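Local structure of SCO1/SenC family lipoprotein (Bacillus anthracis, 4HDE) at residues K23-K28 against N99-T104; M55-K60 against T156-I161; D117-L122 against S136-D141; V123-P126 against Q130-H133; K148-I153 against I162-R167. The protein probably takes part in copper handling and cytochrome c oxidase assembly, as a lipoprotein of the SCO1/SenC family with a thioredoxin-like fold. All coordinates share one frame; numbering follows the deposited sequence. Where two conformers were deposited one is given.

The five contacts are spread round one mixed beta sheet of thioredoxin type. Interaction 1 sits at 100-103, one of its two outermost strands; interactions 3 and 5 use strands 136-140 and 146-151, neighbours of each other, joined where F137 N meets Y150 O at 2.8 Å. Interactions 2 and 5 share helix 158-169, and their centres are about 7 Å apart. Interaction 2 also meets interaction 1, with N99 OD1 2.9 Å from Q59 NE2. Interaction 4 stands aside, its centre about 25 Å from those of interactions 2 and 5, but it continues the chain from interaction 3 and brings H133 against C48, consistent with the copper-binding region of Sco relatives.

Interaction 1 (K23-K28 against N99-T104); sequences KPFGTK and NWNLLT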
# COMPACT_ATOMS: atom_id res chain seq x y z
N LYS A 23 -13.81 -3.91 -8.51
CA LYS A 23 -14.80 -3.15 -7.74
C LYS A 23 -14.18 -1.83 -7.27
O LYS A 23 -12.98 -1.76 -7.03
CB LYS A 23 -15.26 -3.96 -6.52
CG LYS A 23 -15.67 -5.39 -6.82
CD LYS A 23 -16.94 -5.43 -7.62
CE LYS A 23 -17.32 -6.86 -8.02
NZ LYS A 23 -17.73 -7.71 -6.88
N PRO A 24 -15.00 -0.79 -7.10
CA PRO A 24 -14.49 0.50 -6.62
C PRO A 24 -13.96 0.41 -5.20
O PRO A 24 -14.55 -0.24 -4.34
CB PRO A 24 -15.74 1.41 -6.65
CG PRO A 24 -16.89 0.46 -6.51
CD PRO A 24 -16.46 -0.76 -7.30
N PHE A 25 -12.85 1.08 -4.95
CA PHE A 25 -12.26 1.09 -3.62
C PHE A 25 -11.38 2.31 -3.44
O PHE A 25 -10.62 2.68 -4.34
CB PHE A 25 -11.42 -0.18 -3.39
CG PHE A 25 -11.09 -0.43 -1.94
CD1 PHE A 25 -11.98 -1.10 -1.12
CD2 PHE A 25 -9.89 0.02 -1.40
CE1 PHE A 25 -11.68 -1.33 0.21
CE2 PHE A 25 -9.60 -0.20 -0.06
CZ PHE A 25 -10.49 -0.88 0.73
N GLY A 26 -11.46 2.92 -2.27
CA GLY A 26 -10.58 4.01 -1.94
C GLY A 26 -10.98 4.69 -0.65
O GLY A 26 -11.38 4.02 0.31
N THR A 27 -10.87 6.01 -0.63
CA THR A 27 -11.13 6.80 0.57
C THR A 27 -12.46 6.48 1.23
O THR A 27 -12.56 6.40 2.45
CB THR A 27 -11.07 8.28 0.23
OG1 THR A 27 -9.86 8.55 -0.49
CG2 THR A 27 -11.12 9.14 1.50
N LYS A 28 -13.50 6.29 0.42
CA LYS A 28 -14.82 6.00 0.96
C LYS A 28 -14.76 4.79 1.90
O LYS A 28 -15.38 4.79 2.96
CB LYS A 28 -15.81 5.74 -0.18
CG LYS A 28 -17.20 5.31 0.26
CD LYS A 28 -18.08 5.02 -0.95
CE LYS A 28 -19.50 4.66 -0.54
NZ LYS A 28 -19.57 3.33 0.13
N ASN A 99 -8.86 -8.00 3.93
CA ASN A 99 -8.41 -6.66 4.29
C ASN A 99 -7.21 -6.20 3.46
O ASN A 99 -6.40 -5.42 3.93
CB ASN A 99 -8.06 -6.58 5.78
CG ASN A 99 -6.84 -7.42 6.15
OD1 ASN A 99 -6.53 -8.40 5.47
ND2 ASN A 99 -6.16 -7.05 7.22
N TRP A 100 -7.10 -6.69 2.23
CA TRP A 100 -5.99 -6.27 1.37
C TRP A 100 -6.52 -6.02 -0.03
O TRP A 100 -7.01 -6.94 -0.70
CB TRP A 100 -4.90 -7.34 1.33
CG TRP A 100 -3.55 -6.91 0.77
CD1 TRP A 100 -3.27 -5.81 0.00
CD2 TRP A 100 -2.32 -7.59 0.97
NE1 TRP A 100 -1.92 -5.77 -0.29
CE2 TRP A 100 -1.32 -6.86 0.30
CE3 TRP A 100 -1.95 -8.75 1.66
CZ2 TRP A 100 0.01 -7.26 0.29
CZ3 TRP A 100 -0.63 -9.14 1.66
CH2 TRP A 100 0.34 -8.39 0.97
N ASN A 101 -6.46 -4.76 -0.45
CA ASN A 101 -6.91 -4.37 -1.78
C ASN A 101 -5.75 -3.85 -2.60
O ASN A 101 -4.97 -3.02 -2.13
CB ASN A 101 -8.01 -3.32 -1.67
CG ASN A 101 -9.30 -3.91 -1.21
OD1 ASN A 101 -10.10 -4.39 -2.01
ND2 ASN A 101 -9.52 -3.92 0.11
N LEU A 102 -5.61 -4.38 -3.81
CA LEU A 102 -4.59 -3.93 -4.75
C LEU A 102 -5.32 -3.13 -5.81
O LEU A 102 -6.34 -3.59 -6.34
CB LEU A 102 -3.83 -5.12 -5.36
CG LEU A 102 -3.04 -5.95 -4.35
CD1 LEU A 102 -3.90 -7.03 -3.70
CD2 LEU A 102 -1.86 -6.58 -5.05
N LEU A 103 -4.83 -1.93 -6.11
CA LEU A 103 -5.59 -0.95 -6.87
C LEU A 103 -4.96 -0.60 -8.21
O LEU A 103 -3.74 -0.62 -8.39
CB LEU A 103 -5.78 0.32 -6.03
CG LEU A 103 -6.42 0.13 -4.65
CD1 LEU A 103 -6.61 1.47 -3.94
CD2 LEU A 103 -7.74 -0.61 -4.75
N THR A 104 -5.83 -0.25 -9.16
CA THR A 104 -5.42 0.10 -10.51
C THR A 104 -6.59 0.81 -11.18
O THR A 104 -7.52 1.27 -10.50
CB THR A 104 -4.97 -1.15 -11.29
OG1 THR A 104 -4.35 -0.74 -12.50
CG2 THR A 104 -6.14 -2.07 -11.59
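F25 and N101 meet as a stack of two flat groups. The side-chain amide of N101 lies over one face of the phenyl ring, its plane only 18° from that of the ring. ND2 is displaced toward the rim and comes 3.3 Å from F25 CZ, while OD1 lies back over the other part of the ring, 3.9 Å from CD1. With CG anti to its backbone N (chi1 -165°), the ring of F25 reaches across from its short strand to the side chain of N101. The same face also receives a CH-pi contact: N101 CB stands 4.0 Å from the ring centroid.

The apolar share is smaller and falls to L103, two residues further along the strand on the same side. Its CD2 branch touches F25 CB at 3.9 Å and F25 CD2 at 4.0 Å, approaching the phenyl group obliquely.

The polar side is settled by the hairpin that carries F25. N101 OD1 accepts a hydrogen bond from N19 ND2, which fixes the rotation of the amide lying on the ring, and N19 OD1 takes the backbone N of K23. Q20 bonds to the backbone of W100 and L102.

The contact thus lays the two-stranded hairpin 16-18/24-26 against strand 100-103, an outermost strand of the central five-stranded sheet. L103 also packs on V72 and F74 of strand 70-75, whereas W100 and L102 turn away from F25, W100 toward helices 48-64 and 83-90 and L102 toward I90.

Interaction 2 (M55-K60 against T156-I161); sequences MAKLQK and TPYEDI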
# COMPACT_ATOMS: atom_id res chain seq x y z
N MSE A 55 4.79 -7.36 3.38
CA MSE A 55 3.48 -6.89 3.74
C MSE A 55 2.61 -8.05 4.23
O MSE A 55 1.84 -7.90 5.18
CB MSE A 55 2.83 -6.14 2.58
CG MSE A 55 1.48 -5.53 2.96
SE MSE A 55 0.80 -4.19 1.72
CE MSE A 55 1.81 -2.65 2.39
N ALA A 56 2.74 -9.23 3.61
CA ALA A 56 2.00 -10.40 4.08
C ALA A 56 2.41 -10.82 5.50
O ALA A 56 1.57 -11.26 6.29
CB ALA A 56 2.17 -11.55 3.11
N LYS A 57 3.69 -10.70 5.82
CA LYS A 57 4.15 -11.01 7.17
C LYS A 57 3.52 -10.02 8.16
O LYS A 57 3.03 -10.42 9.22
CB LYS A 57 5.67 -10.96 7.25
CG LYS A 57 6.21 -11.30 8.64
CD LYS A 57 7.70 -11.59 8.62
CE LYS A 57 8.26 -11.72 10.04
NZ LYS A 57 7.59 -12.78 10.84
N LEU A 58 3.49 -8.75 7.78
CA LEU A 58 2.85 -7.73 8.60
C LEU A 58 1.37 -8.01 8.78
O LEU A 58 0.83 -7.84 9.87
CB LEU A 58 3.07 -6.34 7.98
CG LEU A 58 2.48 -5.15 8.72
CD1 LEU A 58 3.01 -5.09 10.15
CD2 LEU A 58 2.83 -3.88 7.97
N GLN A 59 0.70 -8.43 7.71
CA GLN A 59 -0.72 -8.77 7.76
C GLN A 59 -0.97 -9.89 8.78
O GLN A 59 -1.88 -9.81 9.61
CB GLN A 59 -1.21 -9.19 6.37
CG GLN A 59 -2.67 -9.62 6.33
CD GLN A 59 -3.07 -10.22 4.99
OE1 GLN A 59 -2.35 -11.05 4.42
NE2 GLN A 59 -4.26 -9.86 4.51
N LYS A 60 -0.15 -10.94 8.72
CA LYS A 60 -0.31 -12.07 9.61
C LYS A 60 -0.04 -11.67 11.06
O LYS A 60 -0.76 -12.07 11.99
CB LYS A 60 0.65 -13.19 9.17
CG LYS A 60 0.39 -14.53 9.81
CD LYS A 60 1.40 -15.56 9.33
CE LYS A 60 0.76 -16.92 9.11
NZ LYS A 60 -0.19 -16.89 7.96
N THR A 156 12.53 -4.35 7.31
CA THR A 156 11.21 -3.87 7.68
C THR A 156 11.02 -4.00 9.20
O THR A 156 11.18 -5.09 9.75
CB THR A 156 10.12 -4.64 6.93
OG1 THR A 156 10.29 -4.44 5.52
CG2 THR A 156 8.74 -4.16 7.34
N PRO A 157 10.70 -2.89 9.89
CA PRO A 157 10.67 -2.93 11.35
C PRO A 157 9.30 -3.36 11.87
O PRO A 157 8.52 -2.53 12.36
CB PRO A 157 10.96 -1.48 11.73
CG PRO A 157 10.35 -0.69 10.62
CD PRO A 157 10.58 -1.52 9.37
N TYR A 158 9.02 -4.66 11.79
CA TYR A 158 7.68 -5.16 12.08
C TYR A 158 7.20 -4.76 13.46
O TYR A 158 6.04 -4.37 13.62
CB TYR A 158 7.62 -6.68 11.94
CG TYR A 158 7.93 -7.15 10.53
CD1 TYR A 158 6.98 -7.04 9.52
CD2 TYR A 158 9.16 -7.70 10.22
CE1 TYR A 158 7.25 -7.47 8.24
CE2 TYR A 158 9.45 -8.12 8.93
CZ TYR A 158 8.48 -8.00 7.95
OH TYR A 158 8.74 -8.43 6.67
N GLU A 159 8.07 -4.85 14.45
CA GLU A 159 7.70 -4.52 15.82
C GLU A 159 7.35 -3.04 15.99
O GLU A 159 6.40 -2.72 16.70
CB GLU A 159 8.81 -4.95 16.79
CG GLU A 159 9.03 -6.45 16.85
CD GLU A 159 9.87 -6.99 15.70
OE1 GLU A 159 10.48 -6.19 14.96
OE2 GLU A 159 9.93 -8.23 15.55
N ASP A 160 8.11 -2.16 15.34
CA ASP A 160 7.81 -0.72 15.33
C ASP A 160 6.42 -0.46 14.74
O ASP A 160 5.64 0.32 15.28
CB ASP A 160 8.83 0.05 14.49
CG ASP A 160 10.14 0.33 15.21
OD1 ASP A 160 10.34 -0.17 16.34
OD2 ASP A 160 10.99 1.05 14.64
N ILE A 161 6.14 -1.09 13.61
CA ILE A 161 4.86 -0.90 12.94
C ILE A 161 3.71 -1.38 13.82
O ILE A 161 2.71 -0.66 13.98
CB ILE A 161 4.82 -1.60 11.57
CG1 ILE A 161 5.97 -1.08 10.69
CG2 ILE A 161 3.46 -1.35 10.91
CD1 ILE A 161 6.13 -1.81 9.37
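K57 leaves its helix with CG anti to the backbone N (chi1 -179°), and its extended run lays CB to CE across the ring of Y158; the bend at chi4 (58°) places NZ alone. Y158 in turn has CG beside its own backbone N (chi1 -62°), pointing the ring from the start of helix 158-169 at helix 48-64. This is helix-helix packing on one face of the sheet in a thioredoxin-like fold.

The lysine crosses the tyrosine at about a right angle. Its CD makes the CH-pi contact, 4.1 Å from the ring centroid, and is nearest to Y158 CZ at 3.7 Å. NZ is 5.5 Å from the centroid, so any cation-pi attraction is weak at best, and it is the aliphatic chain that does the packing. The opposite face of the ring is met by CG2 of T156, two residues earlier; the phenol is therefore held between a methyl group and a lysine chain. Y158 also touches N54 and M61 of helix 48-64.

Deeper in, L58 and I161 form the apolar half of the interface. Both branches of the leucine straddle one methyl of the isoleucine, and L58 also rests on F71 of strand 70-75. P157, at the N-cap position and the centre of an inverse gamma turn, starts the helix that presents Y158 and I161. The methyl at the middle of the leucine fork is I161 CG2, 3.8 Å from L58 CD1 and 3.9 Å from L58 CD2.

Interaction 3 (D117-L122 against S136-D141); sequences DNFQSL and SFYLID
F119 drives the edge of its ring into the face of Y138, a T-shaped (edge-to-face) pair with centroids 4.8 Å apart and planes at 60°. The touching atom is F119 CD1, which stands above the middle of the tyrosine ring and is 3.6 Å from both CG and CD2. Its neighbour on the same edge, CE1, reaches the base of the tyrosine, 3.9 Å from Y138 CB. Both CB atoms point toward the opposing segment, and each residue has CG beside its own backbone N (chi1 -66° for F119, -57° for Y138), the rings meeting between segment 117-122 and the strand.

The same edge of F119 extends to I140, whose CD1 lies 4.3 Å from F119 CE1. Y138 and I140, alternate residues of the strand, thus both point at the phenylalanine.

The phenol oxygen is linked to the backbone carbonyl of F119 through water. Water 1 lies in the plane of the tyrosine ring, 2.7 Å from Y138 OH, and donates to the backbone O of F119, also at 2.7 Å. This carbonyl and the buried hydroxyl therefore share one bridging molecule. Q120 follows with positive phi, turning the chain away from its helical path.

F119 has a second edge-to-face partner in F39 of strand 35-40, and Y138 is touched by W10. Helix 108-119 so packs on the sheet where strand 136-140 runs between strands 35-40 and 146-151; the intervening L139 faces the other way, toward helix 158-169.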
# COMPACT_ATOMS: atom_id res chain seq x y z
N ASP A 117 2.16 13.79 -4.98
CA ASP A 117 1.46 14.78 -4.18
C ASP A 117 1.07 14.28 -2.80
O ASP A 117 0.96 15.07 -1.86
CB ASP A 117 0.22 15.28 -4.93
CG ASP A 117 0.57 16.25 -6.04
OD1 ASP A 117 1.75 16.63 -6.14
OD2 ASP A 117 -0.34 16.65 -6.79
N ASN A 118 0.86 12.98 -2.68
CA ASN A 118 0.39 12.40 -1.42
C ASN A 118 1.45 11.65 -0.64
O ASN A 118 1.41 11.63 0.59
CB ASN A 118 -0.80 11.50 -1.69
CG ASN A 118 -1.96 12.25 -2.29
OD1 ASN A 118 -2.68 12.96 -1.58
ND2 ASN A 118 -2.13 12.14 -3.60
N PHE A 119 2.39 11.04 -1.34
CA PHE A 119 3.39 10.21 -0.69
C PHE A 119 4.82 10.66 -0.94
O PHE A 119 5.76 9.96 -0.56
CB PHE A 119 3.19 8.74 -1.07
CG PHE A 119 1.91 8.16 -0.56
CD1 PHE A 119 1.86 7.56 0.70
CD2 PHE A 119 0.75 8.22 -1.31
CE1 PHE A 119 0.69 7.03 1.18
CE2 PHE A 119 -0.43 7.70 -0.83
CZ PHE A 119 -0.46 7.10 0.42
N GLN A 120 4.99 11.83 -1.56
CA GLN A 120 6.31 12.40 -1.81
C GLN A 120 7.25 11.39 -2.44
O GLN A 120 8.43 11.32 -2.10
CB GLN A 120 6.91 12.94 -0.52
CG GLN A 120 5.95 13.84 0.23
CD GLN A 120 6.62 14.62 1.33
OE1 GLN A 120 7.84 14.59 1.48
NE2 GLN A 120 5.82 15.34 2.11
N SER A 121 6.72 10.62 -3.39
CA SER A 121 7.47 9.55 -4.02
C SER A 121 7.38 9.64 -5.55
O SER A 121 6.29 9.74 -6.11
CB SER A 121 6.92 8.20 -3.54
OG SER A 121 7.70 7.12 -4.02
N LEU A 122 8.53 9.59 -6.20
CA LEU A 122 8.60 9.66 -7.66
C LEU A 122 8.19 8.34 -8.29
O LEU A 122 8.60 7.27 -7.85
CB LEU A 122 10.02 10.01 -8.11
CG LEU A 122 10.26 10.01 -9.62
CD1 LEU A 122 9.55 11.18 -10.28
CD2 LEU A 122 11.75 10.05 -9.93
N SER A 136 8.71 2.23 0.29
CA SER A 136 8.28 2.33 1.69
C SER A 136 6.91 1.72 1.94
O SER A 136 6.11 1.55 1.01
CB SER A 136 8.24 3.80 2.13
OG SER A 136 9.52 4.40 2.07
N PHE A 137 6.64 1.41 3.20
CA PHE A 137 5.28 1.18 3.68
C PHE A 137 4.86 2.44 4.45
O PHE A 137 5.65 2.99 5.20
CB PHE A 137 5.22 -0.01 4.66
CG PHE A 137 5.49 -1.37 4.04
CD1 PHE A 137 5.52 -1.57 2.66
CD2 PHE A 137 5.66 -2.47 4.88
CE1 PHE A 137 5.76 -2.84 2.13
CE2 PHE A 137 5.90 -3.73 4.37
CZ PHE A 137 5.94 -3.92 3.00
N TYR A 138 3.61 2.86 4.27
CA TYR A 138 3.08 4.04 4.94
C TYR A 138 1.91 3.68 5.83
O TYR A 138 1.00 2.98 5.39
CB TYR A 138 2.62 5.06 3.90
CG TYR A 138 3.69 5.48 2.93
CD1 TYR A 138 4.53 6.55 3.21
CD2 TYR A 138 3.88 4.79 1.74
CE1 TYR A 138 5.52 6.93 2.32
CE2 TYR A 138 4.86 5.16 0.85
CZ TYR A 138 5.68 6.22 1.14
OH TYR A 138 6.66 6.59 0.24
N LEU A 139 1.93 4.18 7.06
CA LEU A 139 0.84 3.97 8.00
C LEU A 139 -0.06 5.20 8.00
O LEU A 139 0.41 6.31 8.27
CB LEU A 139 1.38 3.71 9.41
CG LEU A 139 0.35 3.47 10.50
CD1 LEU A 139 -0.43 2.20 10.24
CD2 LEU A 139 1.04 3.41 11.86
N ILE A 140 -1.34 4.98 7.72
CA ILE A 140 -2.33 6.05 7.61
C ILE A 140 -3.36 5.87 8.72
O ILE A 140 -3.84 4.76 8.96
CB ILE A 140 -3.00 6.05 6.22
CG1 ILE A 140 -1.96 6.32 5.13
CG2 ILE A 140 -4.07 7.10 6.12
CD1 ILE A 140 -1.61 5.13 4.29
N ASP A 141 -3.70 6.95 9.41
CA ASP A 141 -4.61 6.84 10.55
C ASP A 141 -6.09 6.98 10.15
O ASP A 141 -6.42 7.17 8.97
CB ASP A 141 -4.23 7.82 11.67
CG ASP A 141 -4.56 9.28 11.34
OD1 ASP A 141 -5.16 9.58 10.28
OD2 ASP A 141 -4.24 10.13 12.20
O HOH W 1 7.93 8.91 0.72

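Interaction 4 (V123-P126 against Q130-H133); sequences VDKP and QVIH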
# COMPACT_ATOMS: atom_id res chain seq x y z
N VAL A 123 7.37 8.43 -9.33
CA VAL A 123 7.04 7.29 -10.18
C VAL A 123 7.45 7.65 -11.60
O VAL A 123 7.16 8.75 -12.08
CB VAL A 123 5.53 6.98 -10.17
CG1 VAL A 123 5.19 5.94 -11.22
CG2 VAL A 123 5.11 6.50 -8.80
N ASP A 124 8.15 6.75 -12.27
CA ASP A 124 8.52 6.97 -13.66
C ASP A 124 8.79 5.64 -14.32
O ASP A 124 9.47 4.79 -13.75
CB ASP A 124 9.76 7.86 -13.77
CG ASP A 124 10.14 8.14 -15.21
OD1 ASP A 124 9.51 9.04 -15.82
OD2 ASP A 124 11.04 7.46 -15.74
N LYS A 125 8.23 5.44 -15.51
CA LYS A 125 8.41 4.19 -16.25
C LYS A 125 9.42 4.36 -17.38
O LYS A 125 9.11 4.94 -18.41
CB LYS A 125 7.06 3.72 -16.81
CG LYS A 125 7.13 2.40 -17.55
CD LYS A 125 5.75 1.84 -17.85
CE LYS A 125 5.86 0.48 -18.55
NZ LYS A 125 4.53 -0.14 -18.82
N PRO A 126 10.64 3.84 -17.19
CA PRO A 126 11.66 3.93 -18.23
C PRO A 126 11.40 3.00 -19.41
O PRO A 126 10.46 2.19 -19.36
CB PRO A 126 12.95 3.50 -17.51
CG PRO A 126 12.65 3.68 -16.05
CD PRO A 126 11.19 3.35 -15.91
N GLN A 130 10.69 -1.25 -16.30
CA GLN A 130 10.84 -1.49 -14.87
C GLN A 130 10.64 -0.18 -14.11
O GLN A 130 11.58 0.59 -13.88
CB GLN A 130 12.20 -2.13 -14.56
CG GLN A 130 12.32 -3.57 -15.06
CD GLN A 130 11.36 -4.51 -14.34
OE1 GLN A 130 11.50 -4.77 -13.15
NE2 GLN A 130 10.37 -5.01 -15.07
N VAL A 131 9.39 0.06 -13.74
CA VAL A 131 8.95 1.31 -13.15
C VAL A 131 9.72 1.68 -11.90
O VAL A 131 9.88 0.86 -10.99
CB VAL A 131 7.44 1.26 -12.83
CG1 VAL A 131 6.95 2.62 -12.42
CG2 VAL A 131 6.65 0.76 -14.03
N ILE A 132 10.19 2.92 -11.86
CA ILE A 132 10.76 3.52 -10.66
C ILE A 132 9.63 3.93 -9.72
O ILE A 132 8.68 4.59 -10.13
CB ILE A 132 11.58 4.76 -11.04
CG1 ILE A 132 12.78 4.35 -11.90
CG2 ILE A 132 11.99 5.53 -9.78
CD1 ILE A 132 13.53 5.51 -12.59
N HIS A 133 9.72 3.55 -8.45
CA HIS A 133 8.70 3.91 -7.46
C HIS A 133 9.29 3.74 -6.07
O HIS A 133 10.35 3.13 -5.91
CB HIS A 133 7.47 3.01 -7.61
CG HIS A 133 7.77 1.56 -7.37
ND1 HIS A 133 7.64 0.96 -6.14
CD2 HIS A 133 8.23 0.60 -8.21
CE1 HIS A 133 8.00 -0.31 -6.23
NE2 HIS A 133 8.36 -0.55 -7.47
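V131 crosses between V123 and K125 at a slant, one methyl to each. Its CB is 4.2 Å from D124 O. From there CG1, anti to the backbone N (chi1 -172°), passes close to the same carbonyl oxygen and ends 3.9 Å from V123 CG1. CG2 turns the other way and rests on the stem of K125, 3.9 Å from its CG and 4.1 Å from its CD. The extended lysine then carries NZ off to a salt bridge with D77.

Two backbone hydrogen bonds hold D124 opposite I132: D124 N to I132 O at 3.1 Å, and I132 N to D124 O at 2.8 Å. V123 CA adds a CA-H...O contact to I132 O. Beyond the pair, P126 CG packs on I132 CD1 at 4.0 Å.

Beyond the two segments, the Q130 amide is bonded to N43 O and Q45 N, and H133 touches C48 and M51. The two backbones run antiparallel with a single hydrogen-bonded bridge, making a hairpin-like loop between helix 108-119 and strand 136-140. Such a loop, delivering a histidine to the CxxxC region, is consistent with the copper site of Sco relatives.

Interaction 5 (K148-I153 against I162-R167); sequences KKYSGI and IRDMKR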
# COMPACT_ATOMS: atom_id res chain seq x y z
N LYS A 148 3.24 7.61 9.43
CA LYS A 148 4.57 7.01 9.54
C LYS A 148 5.00 6.38 8.23
O LYS A 148 4.16 5.94 7.44
CB LYS A 148 4.58 5.93 10.63
CG LYS A 148 4.34 6.44 12.05
CD LYS A 148 5.54 7.24 12.50
CE LYS A 148 5.71 7.23 14.00
NZ LYS A 148 7.09 7.63 14.36
N LYS A 149 6.31 6.33 8.01
CA LYS A 149 6.93 5.69 6.86
C LYS A 149 7.98 4.70 7.35
O LYS A 149 8.75 5.02 8.28
CB LYS A 149 7.59 6.77 5.98
CG LYS A 149 8.24 6.25 4.70
CD LYS A 149 8.97 7.35 3.94
CE LYS A 149 10.42 7.45 4.39
NZ LYS A 149 11.20 8.43 3.58
N TYR A 150 8.05 3.53 6.74
CA TYR A 150 9.01 2.49 7.12
C TYR A 150 9.54 1.83 5.86
O TYR A 150 8.89 1.90 4.83
CB TYR A 150 8.33 1.38 7.94
CG TYR A 150 7.35 1.83 9.00
CD1 TYR A 150 7.76 2.09 10.29
CD2 TYR A 150 6.00 1.95 8.70
CE1 TYR A 150 6.85 2.48 11.27
CE2 TYR A 150 5.09 2.33 9.66
CZ TYR A 150 5.51 2.59 10.94
OH TYR A 150 4.58 2.96 11.89
N SER A 151 10.69 1.17 5.93
CA SER A 151 11.15 0.44 4.76
C SER A 151 10.33 -0.82 4.52
O SER A 151 10.12 -1.63 5.42
CB SER A 151 12.63 0.09 4.85
OG SER A 151 13.03 -0.62 3.69
N GLY A 152 9.89 -1.01 3.28
CA GLY A 152 9.18 -2.22 2.90
C GLY A 152 10.09 -3.29 2.34
O GLY A 152 9.63 -4.38 2.00
N ILE A 153 11.39 -3.01 2.25
CA ILE A 153 12.29 -3.92 1.55
C ILE A 153 13.56 -4.25 2.33
O ILE A 153 14.12 -5.33 2.18
CB ILE A 153 12.65 -3.38 0.14
CG1 ILE A 153 13.44 -4.41 -0.66
CG2 ILE A 153 13.44 -2.08 0.24
CD1 ILE A 153 12.62 -5.61 -1.11
N ILE A 162 3.85 -2.56 14.40
CA ILE A 162 2.84 -3.10 15.30
C ILE A 162 2.61 -2.15 16.49
O ILE A 162 1.46 -1.90 16.87
CB ILE A 162 3.25 -4.51 15.79
CG1 ILE A 162 3.17 -5.52 14.65
CG2 ILE A 162 2.38 -4.94 16.96
CD1 ILE A 162 1.76 -5.77 14.15
N ARG A 163 3.69 -1.65 17.07
CA ARG A 163 3.61 -0.70 18.19
C ARG A 163 2.80 0.53 17.79
O ARG A 163 1.92 0.98 18.53
CB ARG A 163 5.03 -0.29 18.61
CG ARG A 163 5.12 0.87 19.62
CD ARG A 163 6.50 1.55 19.55
NE ARG A 163 6.72 2.16 18.24
CZ ARG A 163 7.92 2.45 17.73
NH1 ARG A 163 8.01 2.99 16.52
NH2 ARG A 163 9.02 2.19 18.43
N ASP A 164 3.10 1.07 16.62
CA ASP A 164 2.40 2.26 16.14
C ASP A 164 0.92 1.99 15.86
O ASP A 164 0.06 2.83 16.15
CB ASP A 164 3.11 2.83 14.91
CG ASP A 164 4.51 3.37 15.22
OD1 ASP A 164 4.80 3.67 16.39
OD2 ASP A 164 5.32 3.51 14.28
N MSE A 165 0.62 0.82 15.29
CA MSE A 165 -0.77 0.41 15.11
C MSE A 165 -1.50 0.33 16.44
O MSE A 165 -2.66 0.76 16.55
CB MSE A 165 -0.85 -0.94 14.42
CG MSE A 165 -0.52 -0.93 12.96
SE MSE A 165 -0.29 -2.74 12.31
CE MSE A 165 -0.30 -2.34 10.42
N LYS A 166 -0.85 -0.23 17.45
CA LYS A 166 -1.47 -0.32 18.77
C LYS A 166 -1.77 1.05 19.34
O LYS A 166 -2.81 1.26 19.93
CB LYS A 166 -0.59 -1.11 19.73
CG LYS A 166 -0.55 -2.60 19.42
CD LYS A 166 0.24 -3.35 20.47
CE LYS A 166 0.21 -4.84 20.22
NZ LYS A 166 0.98 -5.59 21.25
N ARG A 167 -0.87 2.01 19.12
CA ARG A 167 -1.11 3.36 19.59
C ARG A 167 -2.34 3.97 18.90
O ARG A 167 -3.16 4.62 19.55
CB ARG A 167 0.11 4.25 19.35
CG ARG A 167 1.35 3.90 20.17
CD ARG A 167 1.12 4.02 21.66
NE ARG A 167 0.58 2.78 22.23
CZ ARG A 167 1.30 1.68 22.45
NH1 ARG A 167 2.60 1.66 22.16
NH2 ARG A 167 0.72 0.61 22.97
O HOH W 2 8.01 4.73 14.08
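Y150 presents the edge of its ring to D164, whose OD2 lies in the ring plane; carboxylate and phenol are nearly coplanar, 28° apart. The guanidinium of R163 likewise turns an edge to this carboxylate. Further along, the guanidinium of R167 has the backbone O of R163 over one face.

Y150 OH donates to D164 OD2 at 2.6 Å, a short bond that uses the anti lone pair of the acid. R163, its neighbour in the helix, grips the other oxygen, OD1, side-on with NE at 3.1 Å, from above the carboxylate plane (50° out of it), and with NH1 at 3.3 Å; both nitrogens come from the same face of that plane, in a salt bridge to a single atom.

K148 bends at chi2 (-70°) and crosses D164 at about a right angle, bringing its CG and CE each within 3.8 Å of OD2. Its ammonium stays beyond salt-bridge distance and works through water 2, which accepts from K148 NZ at 3.1 Å and donates to D164 OD2 at 3.0 Å. K148 NZ also bonds to the backbone O of R5.

Strand 146-151, at one side of the sheet, is thereby tied to helix 158-169. One buried carboxylate receives a phenol, a water and two guanidinium nitrogens. With so many donors and two cationic groups nearby, D164 would be expected to stay ionised despite its burial.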